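Local structure of solute carrier family 15 member 1 (Mus musculus, 5A9D) at residues 90-95 with 129-134; 99-104 with 137-142; 108-113 with 118-123; 168-171 with 177-180. The protein carries di- and tripeptides across the intestinal cell membrane together with protons, the part described here being its extracellular domain of two immunoglobulin-like lobes. All coordinates share one frame; numbering follows the deposited sequence. Where two conformers were deposited one is given.

In the fold
Contacts 2, 3 and 4 belong to the second immunoglobulin-like lobe, and contact 1 lies where the linker between the lobes reaches it. Contact 2 spans the lobe's two sheets. Contact 3 is a hairpin at the edge of one sheet, about 7 Å from contact 2 between centres, with Tyr-118 OH 2.7 Å from Ile-99 O. Contact 4 is a hairpin of the other sheet, about 9 Å from contact 2 between centres. Contact 1 joins contact 2 where Gln-130 O meets Ile-99 N at 2.8 Å. Contacts 1, 2 and 4 touch the second subunit. Bound glycerol, probably from crystallisation, lies about 5 Å from the Phe-131 side chain and about 3 Å from that of Thr-122.

Contact 1: residues 90-95 with 129-134; sequences QKPEKG and YQFFPS
Pro-92 sets the CB corner of its pyrrolidine ring over one face of the Phe-131 ring, with CB 3.5 Å from Phe-131 CG. Pro-92 CB stands 3.8 Å from the centroid of the Phe-131 ring and 25° off the ring normal, a CH-pi contact displaced toward the CG side. Pro-92 CG reaches the same face less closely, 4.1 Å from Phe-131 CD1. Proline suits this place because its ring presents CB and CG to the aromatic face while restraining the linker backbone. Phe-131 turns CG beside its own backbone N (chi1 -64°), which stands the ring up toward the linker. Farther along, water 1 joins the segments: it accepts from Ser-134 N at 2.9 Å and gives a weak bond to Gly-95 O at 3.4 Å. Gly-95 has a positive phi of 97°, where a CB would press on the preceding carbonyl oxygen, and so lets the linker turn into the next strand. The wider frame is supplied by backbone bonds of Gln-130 to Ile-99 and of Gly-95 to Gly-162, while Thr-189 of the second subunit packs on Pro-92. Segment 90-95 runs from strand 80-88 toward strand 97-103, alongside the end of the neighbouring strand 125-132.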
loop_
_atom_site.group_PDB
_atom_site.type_symbol
_atom_site.label_atom_id
_atom_site.label_comp_id
_atom_site.label_asym_id
_atom_site.label_seq_id
_atom_site.Cartn_x
_atom_site.Cartn_y
_atom_site.Cartn_z
ATOM N N GLN A 90 8.850 -2.879 11.565
ATOM C CA GLN A 90 9.335 -4.159 12.087
ATOM C C GLN A 90 8.702 -5.327 11.367
ATOM O O GLN A 90 7.513 -5.300 11.042
ATOM C CB GLN A 90 9.030 -4.252 13.598
ATOM C CG GLN A 90 10.005 -3.484 14.487
ATOM C CD GLN A 90 11.216 -4.320 14.851
ATOM O OE1 GLN A 90 12.148 -4.497 14.054
ATOM N NE2 GLN A 90 11.222 -4.872 16.063
ATOM N N LYS A 91 9.488 -6.367 11.133
ATOM C CA LYS A 91 9.002 -7.593 10.521
ATOM C C LYS A 91 8.155 -8.329 11.572
ATOM O O LYS A 91 8.595 -8.494 12.720
ATOM C CB LYS A 91 10.165 -8.485 10.054
ATOM C CG LYS A 91 9.746 -9.506 8.988
ATOM C CD LYS A 91 10.933 -10.309 8.493
ATOM C CE LYS A 91 10.695 -10.921 7.135
ATOM N NZ LYS A 91 11.963 -11.401 6.519
ATOM N N PRO A 92 6.901 -8.698 11.234
ATOM C CA PRO A 92 6.080 -9.415 12.221
ATOM C C PRO A 92 6.721 -10.749 12.613
ATOM O O PRO A 92 7.163 -11.526 11.745
ATOM C CB PRO A 92 4.745 -9.624 11.501
ATOM C CG PRO A 92 5.031 -9.455 10.065
ATOM C CD PRO A 92 6.195 -8.531 9.943
ATOM N N GLU A 93 6.790 -10.996 13.927
ATOM C CA GLU A 93 7.327 -12.244 14.475
ATOM C C GLU A 93 6.425 -13.412 14.109
ATOM O O GLU A 93 5.237 -13.224 13.810
ATOM C CB GLU A 93 7.484 -12.142 16.001
ATOM C CG GLU A 93 8.745 -11.392 16.418
ATOM C CD GLU A 93 8.810 -10.880 17.847
ATOM O OE1 GLU A 93 8.293 -11.564 18.760
ATOM O OE2 GLU A 93 9.415 -9.802 18.054
ATOM N N LYS A 94 7.004 -14.612 14.083
ATOM C CA LYS A 94 6.287 -15.854 13.773
ATOM C C LYS A 94 5.224 -16.042 14.844
ATOM O O LYS A 94 5.532 -15.910 16.040
ATOM C CB LYS A 94 7.249 -17.052 13.756
ATOM C CG LYS A 94 7.885 -17.310 12.398
ATOM C CD LYS A 94 9.041 -18.296 12.523
ATOM C CE LYS A 94 9.887 -18.359 11.276
ATOM N NZ LYS A 94 11.022 -19.303 11.437
ATOM N N GLY A 95 3.978 -16.215 14.394
ATOM C CA GLY A 95 2.830 -16.398 15.271
ATOM C C GLY A 95 2.000 -15.176 15.580
ATOM O O GLY A 95 0.910 -15.313 16.148
ATOM N N TYR A 129 -2.574 -3.596 7.916
ATOM C CA TYR A 129 -2.504 -4.483 9.070
ATOM C C TYR A 129 -1.312 -4.049 9.951
ATOM O O TYR A 129 -0.270 -3.646 9.435
ATOM C CB TYR A 129 -2.224 -5.935 8.622
ATOM C CG TYR A 129 -3.356 -6.639 7.904
ATOM C CD1 TYR A 129 -4.344 -7.312 8.613
ATOM C CD2 TYR A 129 -3.410 -6.678 6.508
ATOM C CE1 TYR A 129 -5.382 -7.989 7.959
ATOM C CE2 TYR A 129 -4.431 -7.367 5.842
ATOM C CZ TYR A 129 -5.420 -8.011 6.576
ATOM O OH TYR A 129 -6.436 -8.699 5.962
ATOM N N GLN A 130 -1.433 -4.290 11.261
ATOM C CA GLN A 130 -0.375 -4.175 12.264
ATOM C C GLN A 130 -0.459 -5.497 13.039
ATOM O O GLN A 130 -1.523 -6.132 13.041
ATOM C CB GLN A 130 -0.515 -2.919 13.128
ATOM C CG GLN A 130 -0.277 -1.644 12.293
ATOM C CD GLN A 130 -0.148 -0.416 13.139
ATOM O OE1 GLN A 130 0.914 -0.080 13.616
ATOM N NE2 GLN A 130 -1.214 0.315 13.290
ATOM N N PHE A 131 0.664 -5.962 13.587
ATOM C CA PHE A 131 0.788 -7.289 14.173
ATOM C C PHE A 131 0.977 -7.298 15.684
ATOM O O PHE A 131 1.634 -6.433 16.259
ATOM C CB PHE A 131 1.907 -8.076 13.451
ATOM C CG PHE A 131 1.557 -8.324 11.988
ATOM C CD1 PHE A 131 1.687 -7.319 11.043
ATOM C CD2 PHE A 131 1.137 -9.575 11.557
ATOM C CE1 PHE A 131 1.322 -7.536 9.705
ATOM C CE2 PHE A 131 0.813 -9.802 10.213
ATOM C CZ PHE A 131 0.866 -8.771 9.301
ATOM N N PHE A 132 0.336 -8.287 16.324
ATOM C CA PHE A 132 0.245 -8.411 17.778
ATOM C C PHE A 132 0.468 -9.823 18.222
ATOM O O PHE A 132 0.071 -10.750 17.507
ATOM C CB PHE A 132 -1.176 -7.975 18.255
ATOM C CG PHE A 132 -1.554 -6.571 17.827
ATOM C CD1 PHE A 132 -2.153 -6.340 16.594
ATOM C CD2 PHE A 132 -1.272 -5.479 18.643
ATOM C CE1 PHE A 132 -2.406 -5.035 16.159
ATOM C CE2 PHE A 132 -1.591 -4.184 18.232
ATOM C CZ PHE A 132 -2.165 -3.972 17.002
ATOM N N PRO A 133 1.027 -10.033 19.449
ATOM C CA PRO A 133 1.140 -11.409 19.965
ATOM C C PRO A 133 -0.264 -11.979 20.228
ATOM O O PRO A 133 -1.223 -11.207 20.379
ATOM C CB PRO A 133 1.917 -11.226 21.274
ATOM C CG PRO A 133 2.529 -9.862 21.198
ATOM C CD PRO A 133 1.540 -9.053 20.429
ATOM N N SER A 134 -0.397 -13.319 20.304
ATOM C CA SER A 134 -1.699 -13.971 20.521
ATOM C C SER A 134 -2.409 -13.576 21.820
ATOM O O SER A 134 -1.784 -13.081 22.756
ATOM C CB SER A 134 -1.571 -15.493 20.457
ATOM O OG SER A 134 -0.248 -15.944 20.281
HETATM O O HOH W 1 1.926 -14.735 19.312
#

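Contact 2: residues 99-104 with 137-142; sequences IRFVNT and KQYTIN
Phe-101 and Tyr-139 meet at an oblique angle, their planes 57° apart and their centroids separated by 5.4 Å. The nearest atoms are Phe-101 CE2 and Tyr-139 CE2, at 3.6 Å. Relative to the Tyr-139 ring, Phe-101 CZ lies over one face, 4.0 Å above the plane and displaced toward the rim on the CD2-CE2 side. The two side chains come from facing backbones whose nearest CA atoms, those of Phe-101 and Ile-141, are 10.4 Å apart, so large flat residues are suited to bridging the distance. Tyr-139 places CG between its backbone N and carbonyl carbon (chi1 66°), and this leans the ring inward and away from strand 109-113, with Lys-137 O in plane at its edge. Phe-101 instead holds CG beside its backbone N, and its ring points toward strand 138-142. The aromatic cluster continues with Tyr-118, which meets Phe-101 edge-to-face, while Ile-111 and Ile-169 pack against the same phenylalanine. Both rings are buried and apolar contact dominates. Two facing sheets packed through buried apolar side chains, here with strand 97-103 in one, strand 138-142 in the other and an aromatic pair between them, are the core of an immunoglobulin-like beta sandwich.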
loop_
_atom_site.group_PDB
_atom_site.type_symbol
_atom_site.label_atom_id
_atom_site.label_comp_id
_atom_site.label_asym_id
_atom_site.label_seq_id
_atom_site.Cartn_x
_atom_site.Cartn_y
_atom_site.Cartn_z
ATOM N N ILE A 99 -3.906 -7.422 12.238
ATOM C CA ILE A 99 -5.233 -6.852 12.434
ATOM C C ILE A 99 -5.334 -5.537 11.668
ATOM O O ILE A 99 -4.458 -4.686 11.780
ATOM C CB ILE A 99 -5.595 -6.673 13.944
ATOM C CG1 ILE A 99 -5.627 -8.024 14.695
ATOM C CG2 ILE A 99 -6.929 -5.902 14.140
ATOM C CD1 ILE A 99 -5.650 -7.885 16.258
ATOM N N ARG A 100 -6.412 -5.373 10.907
ATOM C CA ARG A 100 -6.686 -4.103 10.236
ATOM C C ARG A 100 -8.123 -3.703 10.602
ATOM O O ARG A 100 -8.917 -4.546 11.017
ATOM C CB ARG A 100 -6.478 -4.186 8.709
ATOM C CG ARG A 100 -7.518 -5.044 8.024
ATOM C CD ARG A 100 -7.449 -4.874 6.536
ATOM N NE ARG A 100 -8.344 -5.833 5.908
ATOM C CZ ARG A 100 -8.328 -6.135 4.622
ATOM N NH1 ARG A 100 -7.478 -5.528 3.802
ATOM N NH2 ARG A 100 -9.145 -7.064 4.146
ATOM N N PHE A 101 -8.410 -2.420 10.524
ATOM C CA PHE A 101 -9.728 -1.911 10.859
ATOM C C PHE A 101 -10.377 -1.293 9.633
ATOM O O PHE A 101 -9.704 -0.671 8.822
ATOM C CB PHE A 101 -9.635 -0.863 11.983
ATOM C CG PHE A 101 -9.352 -1.501 13.321
ATOM C CD1 PHE A 101 -8.041 -1.769 13.720
ATOM C CD2 PHE A 101 -10.400 -1.904 14.153
ATOM C CE1 PHE A 101 -7.787 -2.415 14.937
ATOM C CE2 PHE A 101 -10.146 -2.511 15.385
ATOM C CZ PHE A 101 -8.848 -2.790 15.760
ATOM N N VAL A 102 -11.696 -1.478 9.510
ATOM C CA VAL A 102 -12.470 -0.910 8.430
ATOM C C VAL A 102 -13.443 0.045 9.107
ATOM O O VAL A 102 -14.183 -0.361 10.005
ATOM C CB VAL A 102 -13.187 -1.974 7.541
ATOM C CG1 VAL A 102 -14.257 -1.335 6.638
ATOM C CG2 VAL A 102 -12.180 -2.752 6.701
ATOM N N ASN A 103 -13.470 1.294 8.638
ATOM C CA ASN A 103 -14.371 2.298 9.177
ATOM C C ASN A 103 -15.594 2.426 8.288
ATOM O O ASN A 103 -15.441 2.724 7.112
ATOM C CB ASN A 103 -13.630 3.639 9.321
ATOM C CG ASN A 103 -14.495 4.764 9.818
ATOM O OD1 ASN A 103 -15.504 4.549 10.477
ATOM N ND2 ASN A 103 -14.075 5.984 9.585
ATOM N N THR A 104 -16.809 2.199 8.824
ATOM C CA THR A 104 -18.027 2.397 8.013
ATOM C C THR A 104 -18.741 3.695 8.403
ATOM O O THR A 104 -19.776 4.005 7.843
ATOM C CB THR A 104 -18.978 1.190 8.073
ATOM O OG1 THR A 104 -19.605 1.154 9.351
ATOM C CG2 THR A 104 -18.287 -0.133 7.766
ATOM N N LYS A 137 -6.919 -8.860 23.187
ATOM C CA LYS A 137 -6.256 -7.553 23.267
ATOM C C LYS A 137 -7.318 -6.505 23.543
ATOM O O LYS A 137 -8.385 -6.520 22.909
ATOM C CB LYS A 137 -5.539 -7.172 21.926
ATOM C CG LYS A 137 -4.445 -8.129 21.440
ATOM C CD LYS A 137 -3.246 -8.153 22.365
ATOM C CE LYS A 137 -2.701 -9.550 22.457
ATOM N NZ LYS A 137 -1.660 -9.681 23.493
ATOM N N GLN A 138 -7.011 -5.575 24.448
ATOM C CA GLN A 138 -7.901 -4.455 24.720
ATOM C C GLN A 138 -7.597 -3.368 23.677
ATOM O O GLN A 138 -6.455 -3.207 23.276
ATOM C CB GLN A 138 -7.670 -3.893 26.125
ATOM C CG GLN A 138 -8.269 -4.737 27.233
ATOM C CD GLN A 138 -8.964 -3.854 28.224
ATOM O OE1 GLN A 138 -8.341 -3.332 29.163
ATOM N NE2 GLN A 138 -10.258 -3.616 27.993
ATOM N N TYR A 139 -8.608 -2.626 23.238
ATOM C CA TYR A 139 -8.394 -1.517 22.315
ATOM C C TYR A 139 -9.432 -0.421 22.478
ATOM O O TYR A 139 -10.496 -0.637 23.073
ATOM C CB TYR A 139 -8.271 -1.977 20.849
ATOM C CG TYR A 139 -9.509 -2.577 20.229
ATOM C CD1 TYR A 139 -9.816 -3.927 20.396
ATOM C CD2 TYR A 139 -10.330 -1.820 19.402
ATOM C CE1 TYR A 139 -10.924 -4.496 19.770
ATOM C CE2 TYR A 139 -11.445 -2.370 18.792
ATOM C CZ TYR A 139 -11.735 -3.707 18.971
ATOM O OH TYR A 139 -12.815 -4.212 18.319
ATOM N N THR A 140 -9.101 0.779 22.000
ATOM C CA THR A 140 -10.035 1.879 22.098
ATOM C C THR A 140 -10.332 2.414 20.753
ATOM O O THR A 140 -9.474 2.408 19.890
ATOM C CB THR A 140 -9.531 3.024 23.013
ATOM O OG1 THR A 140 -8.473 3.715 22.349
ATOM C CG2 THR A 140 -9.113 2.555 24.398
ATOM N N ILE A 141 -11.515 2.990 20.611
ATOM C CA ILE A 141 -11.930 3.634 19.381
ATOM C C ILE A 141 -12.431 5.019 19.750
ATOM O O ILE A 141 -13.334 5.145 20.563
ATOM C CB ILE A 141 -12.999 2.830 18.591
ATOM C CG1 ILE A 141 -12.445 1.492 18.069
ATOM C CG2 ILE A 141 -13.541 3.686 17.418
ATOM C CD1 ILE A 141 -13.549 0.483 17.721
ATOM N N ASN A 142 -11.840 6.044 19.155
ATOM C CA ASN A 142 -12.239 7.433 19.379
ATOM C C ASN A 142 -12.623 8.076 18.055
ATOM O O ASN A 142 -11.931 7.911 17.045
ATOM C CB ASN A 142 -11.167 8.209 20.150
ATOM C CG ASN A 142 -11.108 7.788 21.608
ATOM O OD1 ASN A 142 -11.788 8.356 22.465
ATOM N ND2 ASN A 142 -10.343 6.745 21.924
#

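Contact 3: residues 108-113 with 118-123; sequences MVTIKM and YENVTS
Thr-110 turns OG1 beside its backbone N (chi1 -71°), which puts the hydroxyl oxygen in line with Asn-120 N across the strands. That N-H of Asn-120 N meets Thr-110 OG1 almost straight, at 3.1 Å and 176°, so a short beta-branched hydroxyl residue serves a backbone donor that the strand pairing misses. Met-108, its chain extended beyond CG, runs obliquely across Asn-120 and sets SD 3.6 Å from Asn-120 CB; its methyl CE ends next to Thr-122 CG2. On the buried side Ile-111 CD1 touches both Tyr-118 CB and Val-121 CG2, each 3.9 Å away, and Val-109 CG2 packs on Val-121 CB. Val-109, Ile-111 and Val-121, all beta-branched, pack this face together with Tyr-118, whose hydroxyl is held by Ile-99 O. The backbones pair at both ends: Val-121 N gives a 2.8 Å bond to Val-109 O, and Tyr-118 N gives one of the same length to Ile-111 O, which also lies at the tyrosine ring's edge. Between them the register slips by one residue. Asn-120 has positive phi and psi, a left-handed conformation that asparagine tolerates better than most residues other than glycine. It and Val-121 both face Val-109: a G1 beta bulge in the antiparallel hairpin 109-121.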
loop_
_atom_site.group_PDB
_atom_site.type_symbol
_atom_site.label_atom_id
_atom_site.label_comp_id
_atom_site.label_asym_id
_atom_site.label_seq_id
_atom_site.Cartn_x
_atom_site.Cartn_y
_atom_site.Cartn_z
ATOM N N MET A 108 -13.894 10.159 10.499
ATOM C CA MET A 108 -12.656 9.407 10.683
ATOM C C MET A 108 -12.650 8.747 12.068
ATOM O O MET A 108 -13.276 9.244 13.005
ATOM C CB MET A 108 -11.455 10.352 10.599
ATOM C CG MET A 108 -11.124 10.803 9.197
ATOM S SD MET A 108 -9.837 12.067 9.292
ATOM C CE MET A 108 -9.714 12.548 7.545
ATOM N N VAL A 109 -11.905 7.656 12.201
ATOM C CA VAL A 109 -11.781 6.937 13.461
ATOM C C VAL A 109 -10.310 6.708 13.784
ATOM O O VAL A 109 -9.508 6.519 12.882
ATOM C CB VAL A 109 -12.586 5.604 13.501
ATOM C CG1 VAL A 109 -14.085 5.842 13.425
ATOM C CG2 VAL A 109 -12.123 4.607 12.443
ATOM N N THR A 110 -9.973 6.685 15.066
ATOM C CA THR A 110 -8.632 6.391 15.526
ATOM C C THR A 110 -8.735 5.197 16.447
ATOM O O THR A 110 -9.592 5.151 17.330
ATOM C CB THR A 110 -7.956 7.635 16.131
ATOM O OG1 THR A 110 -7.668 8.521 15.058
ATOM C CG2 THR A 110 -6.637 7.296 16.864
ATOM N N ILE A 111 -7.876 4.213 16.219
ATOM C CA ILE A 111 -7.853 2.998 17.012
ATOM C C ILE A 111 -6.523 2.912 17.668
ATOM O O ILE A 111 -5.509 3.094 16.998
ATOM C CB ILE A 111 -8.143 1.700 16.187
ATOM C CG1 ILE A 111 -9.435 1.839 15.390
ATOM C CG2 ILE A 111 -8.172 0.463 17.113
ATOM C CD1 ILE A 111 -9.212 2.228 13.906
ATOM N N LYS A 112 -6.520 2.599 18.985
ATOM C CA LYS A 112 -5.285 2.422 19.741
ATOM C C LYS A 112 -5.371 1.014 20.322
ATOM O O LYS A 112 -6.372 0.674 20.965
ATOM C CB LYS A 112 -5.114 3.477 20.862
ATOM C CG LYS A 112 -5.014 4.915 20.346
ATOM C CD LYS A 112 -4.141 5.761 21.239
ATOM C CE LYS A 112 -4.156 7.221 20.859
ATOM N NZ LYS A 112 -3.473 8.065 21.885
ATOM N N MET A 113 -4.375 0.176 20.023
ATOM C CA MET A 113 -4.355 -1.212 20.506
ATOM C C MET A 113 -2.940 -1.600 20.855
ATOM O O MET A 113 -2.067 -1.536 19.993
ATOM C CB MET A 113 -4.924 -2.177 19.455
ATOM C CG MET A 113 -4.879 -3.660 19.902
ATOM S SD MET A 113 -5.378 -4.840 18.613
ATOM C CE MET A 113 -7.022 -5.024 18.966
ATOM N N TYR A 118 -3.794 3.276 14.733
ATOM C CA TYR A 118 -4.364 3.304 13.403
ATOM C C TYR A 118 -5.073 4.653 13.428
ATOM O O TYR A 118 -6.195 4.766 13.925
ATOM C CB TYR A 118 -5.393 2.205 13.219
ATOM C CG TYR A 118 -4.901 0.788 13.421
ATOM C CD1 TYR A 118 -4.855 0.222 14.687
ATOM C CD2 TYR A 118 -4.614 -0.031 12.333
ATOM C CE1 TYR A 118 -4.449 -1.105 14.875
ATOM C CE2 TYR A 118 -4.246 -1.368 12.505
ATOM C CZ TYR A 118 -4.204 -1.909 13.772
ATOM O OH TYR A 118 -3.868 -3.220 13.932
ATOM N N GLU A 119 -4.392 5.675 12.948
ATOM C CA GLU A 119 -4.868 7.040 13.008
ATOM C C GLU A 119 -5.682 7.457 11.822
ATOM O O GLU A 119 -5.282 7.216 10.685
ATOM C CB GLU A 119 -3.695 8.022 13.229
ATOM C CG GLU A 119 -4.150 9.352 13.824
ATOM C CD GLU A 119 -3.121 10.064 14.678
ATOM O OE1 GLU A 119 -2.288 10.795 14.100
ATOM O OE2 GLU A 119 -3.147 9.898 15.919
ATOM N N ASN A 120 -6.828 8.119 12.105
ATOM C CA ASN A 120 -7.725 8.711 11.113
ATOM C C ASN A 120 -8.062 7.807 9.937
ATOM O O ASN A 120 -7.821 8.164 8.785
ATOM C CB ASN A 120 -7.127 10.042 10.619
ATOM C CG ASN A 120 -6.984 11.092 11.677
ATOM O OD1 ASN A 120 -7.724 11.130 12.664
ATOM N ND2 ASN A 120 -6.034 11.995 11.468
ATOM N N VAL A 121 -8.583 6.620 10.233
ATOM C CA VAL A 121 -9.035 5.702 9.187
ATOM C C VAL A 121 -10.263 6.386 8.585
ATOM O O VAL A 121 -11.236 6.653 9.286
ATOM C CB VAL A 121 -9.349 4.272 9.691
ATOM C CG1 VAL A 121 -9.736 3.359 8.518
ATOM C CG2 VAL A 121 -8.177 3.689 10.464
ATOM N N THR A 122 -10.191 6.707 7.306
ATOM C CA THR A 122 -11.254 7.434 6.615
ATOM C C THR A 122 -12.523 6.566 6.396
ATOM O O THR A 122 -12.477 5.350 6.525
ATOM C CB THR A 122 -10.698 8.062 5.316
ATOM O OG1 THR A 122 -10.303 7.011 4.423
ATOM C CG2 THR A 122 -9.504 9.016 5.573
ATOM N N SER A 123 -13.647 7.226 6.082
ATOM C CA SER A 123 -14.949 6.626 5.858
ATOM C C SER A 123 -14.912 5.587 4.758
ATOM O O SER A 123 -14.399 5.863 3.668
ATOM C CB SER A 123 -15.969 7.709 5.521
ATOM O OG SER A 123 -16.123 8.549 6.652
#

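Contact 4: residues 168-171 with 177-180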
loop_
_atom_site.group_PDB
_atom_site.type_symbol
_atom_site.label_atom_id
_atom_site.label_comp_id
_atom_site.label_asym_id
_atom_site.label_seq_id
_atom_site.Cartn_x
_atom_site.Cartn_y
_atom_site.Cartn_z
ATOM N N VAL A 168 -14.499 -4.602 11.511
ATOM C CA VAL A 168 -15.363 -3.606 10.850
ATOM C C VAL A 168 -16.084 -2.804 11.921
ATOM O O VAL A 168 -16.831 -3.366 12.701
ATOM C CB VAL A 168 -16.346 -4.259 9.822
ATOM C CG1 VAL A 168 -17.337 -3.235 9.275
ATOM C CG2 VAL A 168 -15.593 -4.932 8.675
ATOM N N ILE A 169 -15.873 -1.488 11.933
ATOM C CA ILE A 169 -16.471 -0.570 12.893
ATOM C C ILE A 169 -17.748 -0.023 12.302
ATOM O O ILE A 169 -17.695 0.576 11.232
ATOM C CB ILE A 169 -15.457 0.570 13.200
ATOM C CG1 ILE A 169 -14.112 -0.023 13.736
ATOM C CG2 ILE A 169 -16.098 1.638 14.158
ATOM C CD1 ILE A 169 -12.902 1.056 13.721
ATOM N N ARG A 170 -18.883 -0.160 13.015
ATOM C CA ARG A 170 -20.170 0.386 12.550
ATOM C C ARG A 170 -20.979 0.967 13.688
ATOM O O ARG A 170 -20.644 0.733 14.858
ATOM C CB ARG A 170 -20.994 -0.706 11.852
ATOM C CG ARG A 170 -21.291 -1.929 12.725
ATOM C CD ARG A 170 -22.508 -2.660 12.204
ATOM N NE ARG A 170 -22.423 -4.095 12.453
ATOM C CZ ARG A 170 -23.460 -4.924 12.400
ATOM N NH1 ARG A 170 -24.679 -4.459 12.140
ATOM N NH2 ARG A 170 -23.292 -6.222 12.615
ATOM N N ARG A 171 -22.117 1.607 13.339
ATOM C CA ARG A 171 -23.062 2.127 14.330
ATOM C C ARG A 171 -23.844 0.960 14.877
ATOM O O ARG A 171 -24.311 0.142 14.098
ATOM C CB ARG A 171 -24.076 3.118 13.706
ATOM C CG ARG A 171 -23.558 4.486 13.285
ATOM C CD ARG A 171 -22.870 5.267 14.385
ATOM N NE ARG A 171 -23.795 5.940 15.290
ATOM C CZ ARG A 171 -24.305 7.151 15.080
ATOM N NH1 ARG A 171 -24.036 7.809 13.959
ATOM N NH2 ARG A 171 -25.107 7.703 15.981
ATOM N N LEU A 177 -21.023 2.616 19.225
ATOM C CA LEU A 177 -20.134 1.811 18.392
ATOM C C LEU A 177 -20.222 0.345 18.647
ATOM O O LEU A 177 -20.425 -0.086 19.777
ATOM C CB LEU A 177 -18.659 2.243 18.524
ATOM C CG LEU A 177 -18.294 3.597 17.981
ATOM C CD1 LEU A 177 -16.853 3.810 18.110
ATOM C CD2 LEU A 177 -18.688 3.740 16.539
ATOM N N GLU A 178 -19.969 -0.424 17.591
ATOM C CA GLU A 178 -19.991 -1.879 17.568
ATOM C C GLU A 178 -18.887 -2.302 16.586
ATOM O O GLU A 178 -18.653 -1.621 15.585
ATOM C CB GLU A 178 -21.366 -2.297 17.026
ATOM C CG GLU A 178 -21.669 -3.761 17.048
ATOM C CD GLU A 178 -23.147 -3.988 16.853
ATOM O OE1 GLU A 178 -23.597 -3.965 15.687
ATOM O OE2 GLU A 178 -23.862 -4.139 17.869
ATOM N N VAL A 179 -18.252 -3.441 16.843
ATOM C CA VAL A 179 -17.214 -3.984 15.990
ATOM C C VAL A 179 -17.542 -5.434 15.583
ATOM O O VAL A 179 -17.772 -6.274 16.446
ATOM C CB VAL A 179 -15.805 -3.856 16.650
ATOM C CG1 VAL A 179 -14.713 -4.335 15.694
ATOM C CG2 VAL A 179 -15.520 -2.418 17.094
ATOM N N LYS A 180 -17.513 -5.728 14.272
ATOM C CA LYS A 180 -17.697 -7.083 13.762
ATOM C C LYS A 180 -16.342 -7.609 13.281
ATOM O O LYS A 180 -15.660 -6.947 12.501
ATOM C CB LYS A 180 -18.766 -7.137 12.647
ATOM C CG LYS A 180 -19.097 -8.587 12.252
ATOM C CD LYS A 180 -20.499 -8.756 11.684
ATOM C CE LYS A 180 -20.764 -10.176 11.250
ATOM N NZ LYS A 180 -22.077 -10.284 10.580
HETATM O O HOH W 2 -24.155 -9.156 12.488
#
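Over one face of the Arg-170 guanidinium, directly above its centre, sits Glu-178 OE1, 3.4 Å from Arg-170 CZ. Water 2 lies in plane at the edge of the same group, accepting a weak bond from Arg-170 NH2 and a firmer one from Lys-180 NZ at 3.0 Å. The carboxylate plane stands 77° from that of the guanidinium, and Glu-178 OE1 lies 3.4 Å from Arg-170 NE without any N-H aimed at it, so this salt bridge acts through charge alone. Arg-170 folds its CG over its own backbone (chi1 58°) and bends at chi3, bringing its group alongside the extended Glu-178. Long, flexible side chains suit a partly exposed surface. Beneath them the antiparallel backbones are firmly paired: Val-168 N bonds to Lys-180 O at 2.8 Å, and Arg-170 N to Glu-178 O at 3.0 Å and 176°. On the other face lie Ile-169 and Val-179, and Leu-177 bends its CD2 in to meet Ile-169 CG2 at 4.1 Å: branched apolar residues suited to the side facing the core, where Ile-141 packs on all three. Lys-180 NZ also bonds to Met-31 O of the second subunit. The hairpin is therefore two-sided, with an apolar face toward the sandwich core and a mostly charged face, with Val-168 among the charges, toward the second subunit, where Glu-178 probably offsets some of the positive charge of Arg-170 and Lys-180.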